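Local coordinates for regulatory protein SdiA (Escherichia coli, PDB 4LFU), which activates transcription of cell-division genes by binding DNA, and switches on ydiV expression in response to extracellular autoinducer signals, at residues R47-F52 against A235-I240; D80-P85 against D98-A103; K185-W190 against F213-M218. All coordinates share one frame; numbering follows the deposited sequence.

Interaction 1. Residues R47-F52 against A235-I240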
ATOM      1  N   ARG A  47      -1.726 -12.498  -1.873  1.00 25.42           N
ATOM      2  CA  ARG A  47      -3.167 -12.319  -2.040  1.00 27.19           C
ATOM      3  C   ARG A  47      -3.392 -11.126  -2.976  1.00 26.29           C
ATOM      4  O   ARG A  47      -3.141  -9.976  -2.615  1.00 24.11           O
ATOM      5  CB  ARG A  47      -3.933 -12.076  -0.683  1.00 27.28           C
ATOM      6  CG  ARG A  47      -3.365 -12.782   0.588  1.00 31.13           C
ATOM      7  CD  ARG A  47      -4.343 -12.802   1.845  1.00 31.04           C
ATOM      8  NE  ARG A  47      -5.467 -13.697   1.558  1.00 39.15           N
ATOM      9  CZ  ARG A  47      -6.039 -14.557   2.401  1.00 41.28           C
ATOM     10  NH1 ARG A  47      -5.625 -14.678   3.659  1.00 43.93           N
ATOM     11  NH2 ARG A  47      -7.046 -15.310   1.966  1.00 43.57           N
ATOM     12  N   HIS A  48      -3.842 -11.429  -4.187  1.00 27.09           N
ATOM     13  CA  HIS A  48      -4.126 -10.419  -5.192  1.00 28.23           C
ATOM     14  C   HIS A  48      -5.391  -9.621  -4.854  1.00 28.74           C
ATOM     15  O   HIS A  48      -6.310 -10.149  -4.224  1.00 28.31           O
ATOM     16  CB  HIS A  48      -4.241 -11.072  -6.565  1.00 28.30           C
ATOM     17  CG  HIS A  48      -2.927 -11.536  -7.113  1.00 29.61           C
ATOM     18  ND1 HIS A  48      -2.150 -12.488  -6.483  1.00 29.93           N
ATOM     19  CD2 HIS A  48      -2.256 -11.188  -8.237  1.00 30.16           C
ATOM     20  CE1 HIS A  48      -1.057 -12.702  -7.192  1.00 30.11           C
ATOM     21  NE2 HIS A  48      -1.098 -11.929  -8.263  1.00 30.87           N
ATOM     22  N   PRO A  49      -5.434  -8.338  -5.257  1.00 28.71           N
ATOM     23  CA  PRO A  49      -6.602  -7.517  -4.971  1.00 29.04           C
ATOM     24  C   PRO A  49      -7.842  -7.968  -5.762  1.00 29.70           C
ATOM     25  O   PRO A  49      -8.958  -7.670  -5.361  1.00 31.00           O
ATOM     26  CB  PRO A  49      -6.158  -6.130  -5.419  1.00 28.17           C
ATOM     27  CG  PRO A  49      -5.234  -6.400  -6.528  1.00 29.04           C
ATOM     28  CD  PRO A  49      -4.427  -7.588  -6.025  1.00 29.04           C
ATOM     29  N   VAL A  50      -7.641  -8.669  -6.879  1.00 30.67           N
ATOM     30  CA  VAL A  50      -8.729  -9.080  -7.792  1.00 31.17           C
ATOM     31  C   VAL A  50      -8.488 -10.523  -8.222  1.00 32.42           C
ATOM     32  O   VAL A  50      -7.332 -10.962  -8.242  1.00 32.69           O
ATOM     33  CB  VAL A  50      -8.799  -8.176  -9.070  1.00 30.84           C
ATOM     34  CG1 VAL A  50      -9.217  -6.756  -8.726  1.00 29.93           C
ATOM     35  CG2 VAL A  50      -7.486  -8.157  -9.797  1.00 29.94           C
ATOM     36  N   PRO A  51      -9.562 -11.276  -8.570  1.00 33.55           N
ATOM     37  CA  PRO A  51     -11.004 -10.928  -8.561  1.00 34.02           C
ATOM     38  C   PRO A  51     -11.521 -10.661  -7.137  1.00 34.44           C
ATOM     39  O   PRO A  51     -11.006 -11.262  -6.180  1.00 34.18           O
ATOM     40  CB  PRO A  51     -11.680 -12.174  -9.157  1.00 34.04           C
ATOM     41  CG  PRO A  51     -10.600 -12.919  -9.845  1.00 34.38           C
ATOM     42  CD  PRO A  51      -9.351 -12.656  -9.037  1.00 33.31           C
ATOM     43  N   PHE A  52     -12.491  -9.753  -7.000  1.00 34.36           N
ATOM     44  CA  PHE A  52     -12.987  -9.325  -5.681  1.00 36.45           C
ATOM     45  C   PHE A  52     -13.711 -10.435  -4.941  1.00 37.56           C
ATOM     46  O   PHE A  52     -13.762 -10.460  -3.709  1.00 37.51           O
ATOM     47  CB  PHE A  52     -13.937  -8.139  -5.813  1.00 35.96           C
ATOM     48  CG  PHE A  52     -13.325  -6.936  -6.456  1.00 36.73           C
ATOM     49  CD1 PHE A  52     -12.470  -6.111  -5.735  1.00 37.74           C
ATOM     50  CD2 PHE A  52     -13.617  -6.613  -7.770  1.00 36.06           C
ATOM     51  CE1 PHE A  52     -11.923  -4.977  -6.325  1.00 38.36           C
ATOM     52  CE2 PHE A  52     -13.075  -5.493  -8.365  1.00 35.28           C
ATOM     53  CZ  PHE A  52     -12.237  -4.676  -7.652  1.00 36.97           C
ATOM     54  N   ALA A 235      -9.535   1.063 -10.144  1.00 24.35           N
ATOM     55  CA  ALA A 235      -9.528   1.653  -8.818  1.00 23.80           C
ATOM     56  C   ALA A 235      -8.778   0.749  -7.815  1.00 25.07           C
ATOM     57  O   ALA A 235      -7.940   1.247  -7.042  1.00 25.06           O
ATOM     58  CB  ALA A 235     -10.920   1.903  -8.371  1.00 22.73           C
ATOM     59  N   ALA A 236      -9.029  -0.574  -7.865  1.00 25.32           N
ATOM     60  CA  ALA A 236      -8.432  -1.506  -6.883  1.00 25.40           C
ATOM     61  C   ALA A 236      -6.917  -1.648  -6.995  1.00 26.44           C
ATOM     62  O   ALA A 236      -6.216  -1.747  -5.977  1.00 25.21           O
ATOM     63  CB  ALA A 236      -9.086  -2.855  -6.965  1.00 24.44           C
ATOM     64  N   THR A 237      -6.424  -1.695  -8.241  1.00 27.67           N
ATOM     65  CA  THR A 237      -5.015  -1.922  -8.514  1.00 29.25           C
ATOM     66  C   THR A 237      -4.220  -0.623  -8.573  1.00 30.35           C
ATOM     67  O   THR A 237      -2.995  -0.649  -8.662  1.00 30.98           O
ATOM     68  CB  THR A 237      -4.820  -2.659  -9.839  1.00 29.09           C
ATOM     69  OG1 THR A 237      -5.497  -1.921 -10.861  1.00 29.61           O
ATOM     70  CG2 THR A 237      -5.387  -4.062  -9.769  1.00 29.02           C
ATOM     71  N   GLY A 238      -4.923   0.503  -8.567  1.00 31.98           N
ATOM     72  CA  GLY A 238      -4.294   1.811  -8.569  1.00 33.58           C
ATOM     73  C   GLY A 238      -3.952   2.329  -9.947  1.00 35.22           C
ATOM     74  O   GLY A 238      -3.171   3.259 -10.061  1.00 35.27           O
ATOM     75  N   LEU A 239      -4.520   1.733 -10.997  1.00 36.67           N
ATOM     76  CA  LEU A 239      -4.264   2.205 -12.373  1.00 38.30           C
ATOM     77  C   LEU A 239      -4.838   3.611 -12.572  1.00 39.43           C
ATOM     78  O   LEU A 239      -4.191   4.480 -13.172  1.00 39.96           O
ATOM     79  CB  LEU A 239      -4.845   1.252 -13.418  1.00 38.08           C
ATOM     80  CG  LEU A 239      -5.022   1.838 -14.830  1.00 39.66           C
ATOM     81  CD1 LEU A 239      -3.773   1.645 -15.687  1.00 39.81           C
ATOM     82  CD2 LEU A 239      -6.257   1.270 -15.541  1.00 39.92           C
ATOM     83  N   ILE A 240      -6.057   3.791 -12.059  1.00 40.10           N
ATOM     84  CA  ILE A 240      -6.796   5.048 -11.973  1.00 40.42           C
ATOM     85  C   ILE A 240      -6.047   6.098 -11.123  1.00 41.20           C
ATOM     86  O   ILE A 240      -5.199   5.789 -10.263  1.00 41.36           O
ATOM     87  CB  ILE A 240      -8.209   4.739 -11.344  1.00 40.19           C
ATOM     88  CG1 ILE A 240      -9.331   4.826 -12.384  1.00 40.41           C
ATOM     89  CG2 ILE A 240      -8.504   5.637 -10.172  1.00 41.76           C
ATOM     90  CD1 ILE A 240     -10.724   4.626 -11.793  1.00 39.80           C
TER

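Interaction 2. Residues D80-P85 against D98-A103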
ATOM      1  N   ASP A  80      -6.348 -19.917   7.783  1.00 28.93           N
ATOM      2  CA  ASP A  80      -4.927 -19.655   8.047  1.00 29.47           C
ATOM      3  C   ASP A  80      -4.677 -18.236   8.572  1.00 30.03           C
ATOM      4  O   ASP A  80      -4.755 -17.271   7.816  1.00 30.42           O
ATOM      5  CB  ASP A  80      -4.076 -19.947   6.823  1.00 29.29           C
ATOM      6  CG  ASP A  80      -2.592 -19.914   7.116  1.00 30.08           C
ATOM      7  OD1 ASP A  80      -1.794 -20.225   6.206  1.00 31.60           O
ATOM      8  OD2 ASP A  80      -2.204 -19.578   8.246  1.00 30.84           O
ATOM      9  N   PRO A  81      -4.325 -18.124   9.873  1.00 30.22           N
ATOM     10  CA  PRO A  81      -4.245 -16.818  10.544  1.00 30.29           C
ATOM     11  C   PRO A  81      -2.984 -16.040  10.179  1.00 30.19           C
ATOM     12  O   PRO A  81      -2.894 -14.830  10.407  1.00 30.12           O
ATOM     13  CB  PRO A  81      -4.233 -17.195  12.027  1.00 30.59           C
ATOM     14  CG  PRO A  81      -3.689 -18.605  12.066  1.00 30.08           C
ATOM     15  CD  PRO A  81      -3.950 -19.244  10.764  1.00 29.48           C
ATOM     16  N   VAL A  82      -2.029 -16.748   9.600  1.00 29.86           N
ATOM     17  CA  VAL A  82      -0.727 -16.211   9.228  1.00 29.79           C
ATOM     18  C   VAL A  82      -0.844 -15.310   7.971  1.00 30.08           C
ATOM     19  O   VAL A  82       0.082 -14.559   7.642  1.00 30.27           O
ATOM     20  CB  VAL A  82       0.258 -17.426   9.100  1.00 30.19           C
ATOM     21  CG1 VAL A  82       1.327 -17.237   8.071  1.00 29.41           C
ATOM     22  CG2 VAL A  82       0.805 -17.811  10.488  1.00 29.58           C
ATOM     23  N   LEU A  83      -2.005 -15.371   7.314  1.00 29.42           N
ATOM     24  CA  LEU A  83      -2.290 -14.655   6.064  1.00 30.08           C
ATOM     25  C   LEU A  83      -3.366 -13.578   6.258  1.00 30.20           C
ATOM     26  O   LEU A  83      -4.025 -13.141   5.312  1.00 29.53           O
ATOM     27  CB  LEU A  83      -2.720 -15.665   4.988  1.00 29.59           C
ATOM     28  CG  LEU A  83      -1.720 -16.298   4.013  1.00 30.49           C
ATOM     29  CD1 LEU A  83      -0.223 -16.197   4.380  1.00 30.85           C
ATOM     30  CD2 LEU A  83      -2.098 -17.728   3.702  1.00 31.49           C
ATOM     31  N   ASN A  84      -3.552 -13.199   7.514  1.00 30.47           N
ATOM     32  CA  ASN A  84      -4.510 -12.212   7.895  1.00 32.04           C
ATOM     33  C   ASN A  84      -3.734 -11.029   8.472  1.00 32.70           C
ATOM     34  O   ASN A  84      -3.180 -11.123   9.568  1.00 33.18           O
ATOM     35  CB  ASN A  84      -5.503 -12.801   8.911  1.00 32.20           C
ATOM     36  CG  ASN A  84      -6.526 -11.784   9.406  1.00 33.15           C
ATOM     37  OD1 ASN A  84      -6.619 -10.657   8.897  1.00 34.87           O
ATOM     38  ND2 ASN A  84      -7.286 -12.170  10.424  1.00 33.32           N
ATOM     39  N   PRO A  85      -3.682  -9.917   7.719  1.00 33.54           N
ATOM     40  CA  PRO A  85      -2.976  -8.688   8.114  1.00 34.47           C
ATOM     41  C   PRO A  85      -3.435  -8.053   9.456  1.00 35.47           C
ATOM     42  O   PRO A  85      -2.637  -7.407  10.127  1.00 35.77           O
ATOM     43  CB  PRO A  85      -3.230  -7.748   6.928  1.00 34.15           C
ATOM     44  CG  PRO A  85      -4.411  -8.282   6.251  1.00 33.31           C
ATOM     45  CD  PRO A  85      -4.325  -9.765   6.399  1.00 33.23           C
ATOM     46  N   ASP A  98      -1.788 -19.021  20.587  1.00 37.00           N
ATOM     47  CA  ASP A  98      -3.062 -18.257  20.586  1.00 37.44           C
ATOM     48  C   ASP A  98      -3.528 -17.889  19.194  1.00 36.17           C
ATOM     49  O   ASP A  98      -4.718 -17.801  18.959  1.00 36.10           O
ATOM     50  CB  ASP A  98      -2.969 -16.987  21.451  1.00 38.06           C
ATOM     51  CG  ASP A  98      -2.391 -17.266  22.832  1.00 41.65           C
ATOM     52  OD1 ASP A  98      -1.162 -17.559  22.913  1.00 45.58           O
ATOM     53  OD2 ASP A  98      -3.163 -17.212  23.818  1.00 42.67           O
ATOM     54  N   LEU A  99      -2.562 -17.673  18.294  1.00 35.98           N
ATOM     55  CA  LEU A  99      -2.785 -17.342  16.878  1.00 35.32           C
ATOM     56  C   LEU A  99      -3.687 -18.359  16.175  1.00 35.08           C
ATOM     57  O   LEU A  99      -4.493 -18.000  15.294  1.00 34.81           O
ATOM     58  CB  LEU A  99      -1.434 -17.287  16.163  1.00 35.37           C
ATOM     59  CG  LEU A  99      -1.009 -16.155  15.226  1.00 35.24           C
ATOM     60  CD1 LEU A  99       0.171 -16.581  14.371  1.00 31.37           C
ATOM     61  CD2 LEU A  99      -2.136 -15.692  14.352  1.00 35.47           C
ATOM     62  N   PHE A 100      -3.585 -19.621  16.606  1.00 34.61           N
ATOM     63  CA  PHE A 100      -4.235 -20.735  15.925  1.00 33.76           C
ATOM     64  C   PHE A 100      -5.476 -21.294  16.599  1.00 34.38           C
ATOM     65  O   PHE A 100      -5.954 -22.354  16.207  1.00 34.36           O
ATOM     66  CB  PHE A 100      -3.208 -21.842  15.664  1.00 33.15           C
ATOM     67  CG  PHE A 100      -2.089 -21.414  14.734  1.00 31.97           C
ATOM     68  CD1 PHE A 100      -2.219 -21.561  13.355  1.00 30.76           C
ATOM     69  CD2 PHE A 100      -0.925 -20.842  15.241  1.00 29.10           C
ATOM     70  CE1 PHE A 100      -1.195 -21.152  12.497  1.00 30.63           C
ATOM     71  CE2 PHE A 100       0.098 -20.427  14.404  1.00 30.53           C
ATOM     72  CZ  PHE A 100      -0.027 -20.585  13.020  1.00 30.79           C
ATOM     73  N   SER A 101      -6.035 -20.576  17.573  1.00 34.86           N
ATOM     74  CA  SER A 101      -7.169 -21.097  18.349  1.00 35.31           C
ATOM     75  C   SER A 101      -8.447 -21.259  17.533  1.00 35.81           C
ATOM     76  O   SER A 101      -9.327 -22.058  17.890  1.00 35.66           O
ATOM     77  CB  SER A 101      -7.436 -20.225  19.573  1.00 35.85           C
ATOM     78  OG  SER A 101      -7.971 -18.962  19.203  1.00 36.52           O
ATOM     79  N   GLU A 102      -8.537 -20.498  16.443  1.00 36.10           N
ATOM     80  CA  GLU A 102      -9.630 -20.628  15.466  1.00 36.59           C
ATOM     81  C   GLU A 102      -9.173 -21.379  14.206  1.00 34.93           C
ATOM     82  O   GLU A 102      -9.918 -21.471  13.226  1.00 34.62           O
ATOM     83  CB  GLU A 102     -10.201 -19.241  15.086  1.00 37.70           C
ATOM     84  CG  GLU A 102     -11.294 -18.696  16.053  1.00 42.53           C
ATOM     85  CD  GLU A 102     -10.739 -17.775  17.150  1.00 50.43           C
ATOM     86  OE1 GLU A 102     -11.463 -17.546  18.163  1.00 52.99           O
ATOM     87  OE2 GLU A 102      -9.583 -17.279  17.005  1.00 52.72           O
ATOM     88  N   ALA A 103      -7.952 -21.919  14.249  1.00 33.19           N
ATOM     89  CA  ALA A 103      -7.380 -22.679  13.124  1.00 31.38           C
ATOM     90  C   ALA A 103      -6.768 -23.995  13.603  1.00 30.22           C
ATOM     91  O   ALA A 103      -5.723 -24.433  13.116  1.00 29.82           O
ATOM     92  CB  ALA A 103      -6.338 -21.836  12.399  1.00 30.78           C
TER

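Interaction 3. Residues K185-W190 against F213-M218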
ATOM      1  N   LYS A 185      -8.244   6.370 -19.506  1.00 29.36           N
ATOM      2  CA  LYS A 185      -8.083   6.615 -18.062  1.00 29.33           C
ATOM      3  C   LYS A 185      -8.872   7.839 -17.561  1.00 29.57           C
ATOM      4  O   LYS A 185      -9.542   7.778 -16.511  1.00 29.13           O
ATOM      5  CB  LYS A 185      -6.606   6.744 -17.683  1.00 29.15           C
ATOM      6  CG  LYS A 185      -5.821   5.450 -17.812  1.00 30.74           C
ATOM      7  CD  LYS A 185      -4.417   5.574 -17.233  1.00 35.63           C
ATOM      8  CE  LYS A 185      -3.366   5.178 -18.277  1.00 40.42           C
ATOM      9  NZ  LYS A 185      -2.262   4.284 -17.761  1.00 43.98           N
ATOM     10  N   GLU A 186      -8.832   8.932 -18.323  1.00 29.72           N
ATOM     11  CA  GLU A 186      -9.603  10.139 -17.976  1.00 29.99           C
ATOM     12  C   GLU A 186     -11.112   9.881 -17.902  1.00 29.34           C
ATOM     13  O   GLU A 186     -11.760  10.255 -16.936  1.00 29.72           O
ATOM     14  CB  GLU A 186      -9.279  11.282 -18.945  1.00 29.44           C
ATOM     15  CG  GLU A 186     -10.177  12.518 -18.799  1.00 30.15           C
ATOM     16  CD  GLU A 186      -9.745  13.653 -19.722  1.00 32.34           C
ATOM     17  OE1 GLU A 186      -9.585  13.398 -20.933  1.00 33.54           O
ATOM     18  OE2 GLU A 186      -9.546  14.797 -19.238  1.00 37.45           O
ATOM     19  N   ILE A 187     -11.670   9.265 -18.938  1.00 29.31           N
ATOM     20  CA  ILE A 187     -13.057   8.786 -18.925  1.00 29.17           C
ATOM     21  C   ILE A 187     -13.359   7.799 -17.770  1.00 29.00           C
ATOM     22  O   ILE A 187     -14.412   7.868 -17.156  1.00 29.00           O
ATOM     23  CB  ILE A 187     -13.464   8.206 -20.317  1.00 29.82           C
ATOM     24  CG1 ILE A 187     -13.706   9.366 -21.310  1.00 29.14           C
ATOM     25  CG2 ILE A 187     -14.745   7.298 -20.222  1.00 29.08           C
ATOM     26  CD1 ILE A 187     -13.558   8.994 -22.760  1.00 29.41           C
ATOM     27  N   LEU A 188     -12.415   6.903 -17.474  1.00 28.71           N
ATOM     28  CA  LEU A 188     -12.562   5.948 -16.382  1.00 27.14           C
ATOM     29  C   LEU A 188     -12.715   6.643 -15.039  1.00 26.47           C
ATOM     30  O   LEU A 188     -13.612   6.317 -14.272  1.00 25.74           O
ATOM     31  CB  LEU A 188     -11.397   4.971 -16.368  1.00 26.46           C
ATOM     32  CG  LEU A 188     -11.814   3.585 -15.875  1.00 27.00           C
ATOM     33  CD1 LEU A 188     -13.028   3.027 -16.672  1.00 23.36           C
ATOM     34  CD2 LEU A 188     -10.600   2.677 -15.941  1.00 22.62           C
ATOM     35  N   ARG A 189     -11.865   7.633 -14.789  1.00 26.45           N
ATOM     36  CA  ARG A 189     -11.948   8.472 -13.582  1.00 26.46           C
ATOM     37  C   ARG A 189     -13.287   9.143 -13.337  1.00 26.62           C
ATOM     38  O   ARG A 189     -13.756   9.192 -12.193  1.00 26.66           O
ATOM     39  CB  ARG A 189     -10.828   9.515 -13.569  1.00 26.76           C
ATOM     40  CG  ARG A 189      -9.449   8.900 -13.312  1.00 27.18           C
ATOM     41  CD  ARG A 189      -8.417   9.984 -12.938  1.00 30.89           C
ATOM     42  NE  ARG A 189      -8.172  10.903 -14.058  1.00 33.44           N
ATOM     43  CZ  ARG A 189      -7.337  10.654 -15.064  1.00 33.98           C
ATOM     44  NH1 ARG A 189      -6.639   9.515 -15.108  1.00 31.88           N
ATOM     45  NH2 ARG A 189      -7.187  11.555 -16.018  1.00 33.26           N
ATOM     46  N   TRP A 190     -13.903   9.668 -14.394  1.00 26.56           N
ATOM     47  CA  TRP A 190     -15.229  10.285 -14.277  1.00 27.55           C
ATOM     48  C   TRP A 190     -16.301   9.225 -14.045  1.00 27.41           C
ATOM     49  O   TRP A 190     -17.305   9.489 -13.367  1.00 27.07           O
ATOM     50  CB  TRP A 190     -15.574  11.190 -15.498  1.00 27.92           C
ATOM     51  CG  TRP A 190     -14.796  12.464 -15.503  1.00 28.05           C
ATOM     52  CD1 TRP A 190     -13.740  12.767 -16.311  1.00 29.58           C
ATOM     53  CD2 TRP A 190     -14.966  13.595 -14.625  1.00 29.04           C
ATOM     54  NE1 TRP A 190     -13.245  14.013 -16.003  1.00 30.17           N
ATOM     55  CE2 TRP A 190     -13.974  14.543 -14.972  1.00 29.81           C
ATOM     56  CE3 TRP A 190     -15.862  13.899 -13.582  1.00 28.52           C
ATOM     57  CZ2 TRP A 190     -13.851  15.778 -14.319  1.00 30.16           C
ATOM     58  CZ3 TRP A 190     -15.743  15.128 -12.929  1.00 29.08           C
ATOM     59  CH2 TRP A 190     -14.741  16.054 -13.297  1.00 29.45           C
ATOM     60  N   PHE A 213     -17.460   4.826 -27.113  1.00 28.63           N
ATOM     61  CA  PHE A 213     -16.377   4.256 -27.892  1.00 28.00           C
ATOM     62  C   PHE A 213     -15.237   3.842 -26.970  1.00 27.31           C
ATOM     63  O   PHE A 213     -14.835   2.696 -26.972  1.00 27.44           O
ATOM     64  CB  PHE A 213     -15.878   5.288 -28.921  1.00 28.29           C
ATOM     65  CG  PHE A 213     -14.761   4.795 -29.831  1.00 27.92           C
ATOM     66  CD1 PHE A 213     -14.834   3.541 -30.466  1.00 29.24           C
ATOM     67  CD2 PHE A 213     -13.654   5.609 -30.088  1.00 27.72           C
ATOM     68  CE1 PHE A 213     -13.811   3.106 -31.317  1.00 27.76           C
ATOM     69  CE2 PHE A 213     -12.622   5.177 -30.950  1.00 28.43           C
ATOM     70  CZ  PHE A 213     -12.716   3.932 -31.567  1.00 28.28           C
ATOM     71  N   HIS A 214     -14.723   4.783 -26.197  1.00 26.85           N
ATOM     72  CA  HIS A 214     -13.640   4.507 -25.241  1.00 27.50           C
ATOM     73  C   HIS A 214     -13.976   3.434 -24.185  1.00 26.78           C
ATOM     74  O   HIS A 214     -13.138   2.578 -23.903  1.00 26.41           O
ATOM     75  CB  HIS A 214     -13.153   5.808 -24.583  1.00 27.12           C
ATOM     76  CG  HIS A 214     -12.495   6.747 -25.546  1.00 29.78           C
ATOM     77  ND1 HIS A 214     -11.299   6.457 -26.169  1.00 31.25           N
ATOM     78  CD2 HIS A 214     -12.875   7.959 -26.013  1.00 29.95           C
ATOM     79  CE1 HIS A 214     -10.957   7.460 -26.955  1.00 29.61           C
ATOM     80  NE2 HIS A 214     -11.896   8.384 -26.875  1.00 32.32           N
ATOM     81  N   GLN A 215     -15.194   3.494 -23.635  1.00 26.63           N
ATOM     82  CA  GLN A 215     -15.703   2.504 -22.679  1.00 26.99           C
ATOM     83  C   GLN A 215     -15.613   1.097 -23.245  1.00 27.14           C
ATOM     84  O   GLN A 215     -15.092   0.198 -22.595  1.00 26.63           O
ATOM     85  CB  GLN A 215     -17.163   2.780 -22.258  1.00 26.71           C
ATOM     86  CG  GLN A 215     -17.435   4.078 -21.504  1.00 26.81           C
ATOM     87  CD  GLN A 215     -16.891   4.113 -20.084  1.00 28.00           C
ATOM     88  OE1 GLN A 215     -16.065   3.286 -19.679  1.00 27.26           O
ATOM     89  NE2 GLN A 215     -17.328   5.120 -19.325  1.00 26.95           N
ATOM     90  N   LYS A 216     -16.126   0.946 -24.459  1.00 28.08           N
ATOM     91  CA  LYS A 216     -16.081  -0.285 -25.240  1.00 29.23           C
ATOM     92  C   LYS A 216     -14.701  -0.851 -25.487  1.00 28.91           C
ATOM     93  O   LYS A 216     -14.519  -2.061 -25.377  1.00 29.32           O
ATOM     94  CB  LYS A 216     -16.782  -0.075 -26.581  1.00 29.58           C
ATOM     95  CG  LYS A 216     -18.183  -0.674 -26.643  1.00 33.76           C
ATOM     96  CD  LYS A 216     -19.051  -0.268 -25.432  1.00 38.75           C
ATOM     97  CE  LYS A 216     -19.856  -1.445 -24.892  1.00 41.44           C
ATOM     98  NZ  LYS A 216     -20.585  -1.066 -23.627  1.00 43.79           N
ATOM     99  N   ASN A 217     -13.742   0.014 -25.822  1.00 28.60           N
ATOM    100  CA  ASN A 217     -12.351  -0.403 -26.071  1.00 28.76           C
ATOM    101  C   ASN A 217     -11.655  -0.934 -24.811  1.00 28.38           C
ATOM    102  O   ASN A 217     -10.846  -1.848 -24.890  1.00 28.56           O
ATOM    103  CB  ASN A 217     -11.505   0.744 -26.673  1.00 28.33           C
ATOM    104  CG  ASN A 217     -11.989   1.193 -28.074  1.00 30.12           C
ATOM    105  OD1 ASN A 217     -12.705   0.467 -28.771  1.00 31.03           O
ATOM    106  ND2 ASN A 217     -11.571   2.392 -28.489  1.00 28.80           N
ATOM    107  N   MET A 218     -11.950  -0.319 -23.668  1.00 28.62           N
ATOM    108  CA  MET A 218     -11.424  -0.725 -22.370  1.00 28.52           C
ATOM    109  C   MET A 218     -12.061  -2.068 -21.948  1.00 28.99           C
ATOM    110  O   MET A 218     -11.392  -2.928 -21.381  1.00 28.56           O
ATOM    111  CB  MET A 218     -11.724   0.352 -21.324  1.00 27.99           C
ATOM    112  CG  MET A 218     -10.798   1.568 -21.343  1.00 26.96           C
ATOM    113  SD  MET A 218     -11.110   2.756 -20.004  1.00 29.47           S
ATOM    114  CE  MET A 218     -12.687   3.477 -20.460  1.00 26.70           C
TER

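Interaction 1. Residues R47-F52 against A235-I240
Thr237 OG1 hydrogen-bonds to the carbonyl O of Tyr233, one helical turn back; chi1 of 54° sets OG1 between the backbone N and the carbonyl carbon for this bond and leaves CG2 beside the backbone N. In this position CG2 meets Pro49 CG at 4.0 Å, the two side chains crossing at about a right angle. The neighbouring methyl, Ala236 CB, is the other meeting point. It approaches the edge of the Phe52 ring close to the ring plane, 3.6 Å from CE1 of Phe52. Val50 CG1 lies 3.8 Å above one face of that ring, off-centre, and is itself 4.3 Å from Ala236 CB. With no hydrogen bond between the segments and 164 Å² buried, this is an apolar interface. It joins two parts of a LuxR-type regulator: the loop after strand 41-47 of the autoinducer-binding region, and the last turn of helix 227-237 in the helix-turn-helix region. Gly238 is the first residue to leave helical backbone angles, with a positive phi (86°). Beyond the two segments, the Phe52 ring meets that of Tyr233 at roughly 90°, and Glu193 of the second subunit packs on Phe52.

Interaction 2. Residues D80-P85 against D98-A103
Pro81 lays its ring against three residues of 98-103 and has 84 Å² of its surface buried by them. Its CB is 3.5 Å from Leu99 CD2, tighter than a usual carbon-carbon contact, and CG is at the same time 3.4 Å from the carbonyl O of Leu99. CG also reaches Phe100 CD1 at 3.5 Å; the two side chains cross at about a right angle, and the proline carbons come to the aromatic ring obliquely. The next ring carbon, CD, touches Ala103 CB at 3.9 Å. Phe100 gets there because its CG stands anti to the carbonyl carbon, beside the backbone N (chi1 -63°), which carries the tip of the ring on to Val82. There Val82 CG2 meets Phe100 CZ at 3.8 Å, and the same methyl also meets Leu99 CD1.

Each backbone is bent by its own turn. In 80-85, Asp80 OD2 accepts the backbone N-H of Val82 (3.1 Å, N-H...O angle 157°), met from 47° out of the carboxylate plane: an Asx turn, with the 3-10 residues Pro81 and Val82 following the aspartate. In 98-103, a type I turn closes through Ala103 N and Phe100 O at 2.8 Å, delivering Ala103 to the N-cap of helix 104-112. Leu106 of that helix packs on both Pro81 and Phe100. The other oxygen of Asp80, OD1, bonds to Tyr71 OH and to a tetraethylene glycol, probably from the crystallisation liquor, which also lies about 4 Å from the Phe100 side chain. A polar guest beside an aspartate and an aromatic ring is consistent with the ligand pocket of the autoinducer-binding domain of LuxR-family receptors.

Interaction 3. Residues K185-W190 against F213-M218
Ile187, Met218 and Leu188 lose the most surface where two helices of the LuxR-type helix-turn-helix domain cross. The short axes pass 9.9 Å apart at 99°, nearly perpendicular, and the segments bury 263 Å² between them without a hydrogen bond across. The second helix, 208-222, contains the end of the predicted helix-turn-helix motif, so helix 182-192 packs across the helix that in this family reads DNA.

Ile187 gives 81 Å² to the contact and meets its partner through two separate branches. CG1 stands beside the backbone N (chi1 -75°) and carries CD1 to His214, where it sits 3.5 Å from CD2 and approaches the imidazole obliquely; the two side chains cross at about a right angle. The other branch, CG2, rests on the carboxamide of Gln215, 3.5 Å from NE2. Leu204 of helix 197-204 also touches Ile187, adding the first helix of the predicted motif to the same cluster.

Met218, with 62 Å² buried, runs extended through chi2 and then bends at chi3 (-70°), which sets CE and SD against Leu188. CE lies 3.8 Å from Leu188 CD1 and SD 3.9 Å from that same methyl, the two side chains running antiparallel alongside each other. A longer contact, 4.3 Å from CE to Ile187 CG2, joins the methionine to the isoleucine. Leu188 also packs on Val230, Ala231 and Ala234, which adds helix 227-237 to the cluster.

The amide nitrogen of Gln215 has a partner just beyond the segment: NE2 donates to Thr191 OG1, whose hydroxyl in turn donates to the carbonyl O of Ile187.

In the fold
From the N terminus, interaction 1 opens first, at 47-52 just after strand 41-47, and closes last, at 235-240, so its loop encloses the other two. Interaction 2 closes a short loop around strand 92-94 within the autoinducer-binding region; interaction 3 follows in series and pairs two helices of the helix-turn-helix region. These inner contacts lie on opposite sides of the chain's centre, with nearest atoms about 26 Å apart, whereas interaction 1 touches both. Arg47 NH1 reaches Leu83 O at 2.8 Å, a probable hydrogen bond, and Leu239 CD1 packs 3.7 Å from Lys185 NZ. Interaction 1 thus spans the two regions that interactions 2 and 3 each join internally.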